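Local coordinates for protein endo-1,3-beta-glucanase, family GH16 (Zobellia galactanivorans, PDB 4BQ1) that probably hydrolyses internal 1,3-beta-D-glucosidic linkages in beta-glucans such as algal laminarin, through its family GH16 catalytic domain, at residues W115-N120 against C140-I145. Sequence-based numbering, arbitrary orientation.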
loop_
_atom_site.group_PDB
_atom_site.type_symbol
_atom_site.label_atom_id
_atom_site.label_comp_id
_atom_site.label_asym_id
_atom_site.label_seq_id
_atom_site.Cartn_x
_atom_site.Cartn_y
_atom_site.Cartn_z
ATOM N N TRP A 115 0.230 0.183 -2.598
ATOM C CA TRP A 115 -0.809 0.998 -3.277
ATOM C C TRP A 115 -0.391 2.440 -3.370
ATOM O O TRP A 115 0.651 2.818 -2.818
ATOM C CB TRP A 115 -2.176 0.826 -2.591
ATOM C CG TRP A 115 -2.236 1.132 -1.140
ATOM C CD1 TRP A 115 -1.555 0.453 -0.085
ATOM C CD2 TRP A 115 -3.140 2.055 -0.491
ATOM N NE1 TRP A 115 -2.001 0.930 1.156
ATOM C CE2 TRP A 115 -2.963 1.888 0.955
ATOM C CE3 TRP A 115 -4.083 2.991 -0.970
ATOM C CZ2 TRP A 115 -3.765 2.631 1.885
ATOM C CZ3 TRP A 115 -4.844 3.708 -0.069
ATOM C CH2 TRP A 115 -4.687 3.513 1.323
ATOM N N THR A 116 -1.195 3.222 -4.111
ATOM C CA THR A 116 -0.897 4.669 -4.169
ATOM C C THR A 116 -2.170 5.456 -3.831
ATOM O O THR A 116 -3.297 4.969 -4.060
ATOM C CB THR A 116 -0.422 5.142 -5.597
ATOM O OG1 THR A 116 -1.537 5.106 -6.513
ATOM C CG2 THR A 116 0.676 4.180 -6.200
ATOM N N LEU A 117 -1.992 6.702 -3.377
ATOM C CA LEU A 117 -3.040 7.717 -3.302
ATOM C C LEU A 117 -2.537 8.916 -4.054
ATOM O O LEU A 117 -1.362 9.263 -4.031
ATOM C CB LEU A 117 -3.280 8.107 -1.834
ATOM C CG LEU A 117 -4.082 7.128 -0.985
ATOM C CD1 LEU A 117 -4.056 7.485 0.479
ATOM C CD2 LEU A 117 -5.547 7.122 -1.595
ATOM N N GLY A 118 -3.492 9.675 -4.629
ATOM C CA GLY A 118 -3.145 11.019 -5.130
ATOM C C GLY A 118 -2.547 11.824 -3.984
ATOM O O GLY A 118 -3.021 11.804 -2.833
ATOM N N ALA A 119 -1.503 12.575 -4.328
ATOM C CA ALA A 119 -0.838 13.428 -3.368
ATOM C C ALA A 119 -1.670 14.607 -2.889
ATOM O O ALA A 119 -1.289 15.257 -1.899
ATOM C CB ALA A 119 0.519 13.944 -3.885
ATOM N N ASN A 120 -2.815 14.828 -3.580
ATOM C CA ASN A 120 -3.749 15.839 -3.040
ATOM C C ASN A 120 -4.751 15.177 -2.114
ATOM O O ASN A 120 -5.778 15.795 -1.804
ATOM C CB ASN A 120 -4.511 16.496 -4.241
ATOM C CG ASN A 120 -5.274 15.530 -5.127
ATOM O OD1 ASN A 120 -5.206 14.287 -4.963
ATOM N ND2 ASN A 120 -5.975 16.085 -6.125
ATOM N N CYS A 140 -9.125 11.945 -4.885
ATOM C CA CYS A 140 -7.619 11.998 -5.090
ATOM C C CYS A 140 -7.117 10.832 -5.962
ATOM O O CYS A 140 -6.014 10.903 -6.520
ATOM C CB CYS A 140 -6.879 11.885 -3.758
ATOM S SG CYS A 140 -7.394 10.504 -2.741
ATOM N N GLY A 141 -7.911 9.759 -6.102
ATOM C CA GLY A 141 -7.510 8.572 -6.848
ATOM C C GLY A 141 -6.728 7.631 -5.947
ATOM O O GLY A 141 -5.953 8.012 -5.036
ATOM N N GLU A 142 -6.846 6.330 -6.284
ATOM C CA GLU A 142 -6.137 5.240 -5.568
ATOM C C GLU A 142 -5.813 4.197 -6.598
ATOM O O GLU A 142 -6.691 3.767 -7.367
ATOM C CB GLU A 142 -7.024 4.651 -4.458
ATOM C CG GLU A 142 -6.456 3.369 -3.858
ATOM C CD GLU A 142 -7.288 2.824 -2.741
ATOM O OE1 GLU A 142 -8.117 3.588 -2.185
ATOM O OE2 GLU A 142 -7.005 1.715 -2.260
ATOM N N ILE A 143 -4.559 3.683 -6.598
ATOM C CA ILE A 143 -4.166 2.492 -7.428
ATOM C C ILE A 143 -3.698 1.410 -6.429
ATOM O O ILE A 143 -2.756 1.628 -5.619
ATOM C CB ILE A 143 -2.991 2.790 -8.305
ATOM C CG1 ILE A 143 -3.336 3.941 -9.293
ATOM C CG2 ILE A 143 -2.660 1.502 -9.068
ATOM C CD1 ILE A 143 -2.166 4.458 -10.147
ATOM N N ASP A 144 -4.363 0.247 -6.444
ATOM C CA ASP A 144 -3.910 -0.887 -5.595
ATOM C C ASP A 144 -3.110 -1.801 -6.456
ATOM O O ASP A 144 -3.614 -2.512 -7.357
ATOM C CB ASP A 144 -5.117 -1.629 -5.047
ATOM C CG ASP A 144 -5.977 -0.653 -4.256
ATOM O OD1 ASP A 144 -5.453 0.088 -3.397
ATOM O OD2 ASP A 144 -7.165 -0.490 -4.584
ATOM N N ILE A 145 -1.802 -1.712 -6.260
ATOM C CA ILE A 145 -0.863 -2.574 -7.002
ATOM C C ILE A 145 -0.914 -4.014 -6.458
ATOM O O ILE A 145 -0.845 -4.976 -7.255
ATOM C CB ILE A 145 0.541 -1.971 -6.817
ATOM C CG1 ILE A 145 0.629 -0.533 -7.413
ATOM C CG2 ILE A 145 1.563 -2.854 -7.578
ATOM C CD1 ILE A 145 1.972 0.147 -7.206
#
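Trp115, Thr116 and Leu117 pair with Asp144, Ile143 and Glu142 as antiparallel neighbours in the beta-jelly-roll sandwich of family GH16. Residues 142-147 match the E-I-D-I-x-E signature of the family, so its acidic residues probably include the catalytic pair. Thr116 and Ile143 form the hydrogen-bonded pair: Thr116 N meets Ile143 O at 2.7 Å in the carbonyl plane, and Ile143 N returns a bond to Thr116 O. Both are beta-branched, suited to extended backbone, and lie side by side on the face where Ile143 packs on Leu191 of strand 187-193.

The other face carries Trp115, Leu117, Glu142 and Asp144. On Glu142, CB lies 3.8 Å from Thr116 O, with Leu117 CD2 slightly farther. With CG anti to the backbone N (chi1 170°) and the chain extended, CG sits 3.5 Å from Thr116 O and passes Trp115 CE3 at 3.8 Å; CD lies equally near CE3 and CZ3, OE2 stands 3.4 Å from CE3, and OE1 is 3.9 Å from CZ3. The carboxylate plane is turned 41° from the indole. Trp137 NE1 bonds OE1 and Asn227 holds the indole NE1, bonds that would limit the turning of carboxylate and indole; a glycerol, probably from the crystallisation liquor, bonds OE2. Were Glu142 replaced by alanine, Trp137 NE1 would probably lose its acceptor and a gap would open beside CE3 and CZ3 of Trp115.

Two glycines suit the end of the pairing, Gly118 closing its strand and Gly141 just before Glu142. Gly141 has a positive phi (86°) at which a side chain would jam against the preceding carbonyl, while a CB on Gly118 would collide with Cys140 O. Gly118 N donates to Gly141 O at 3.0 Å.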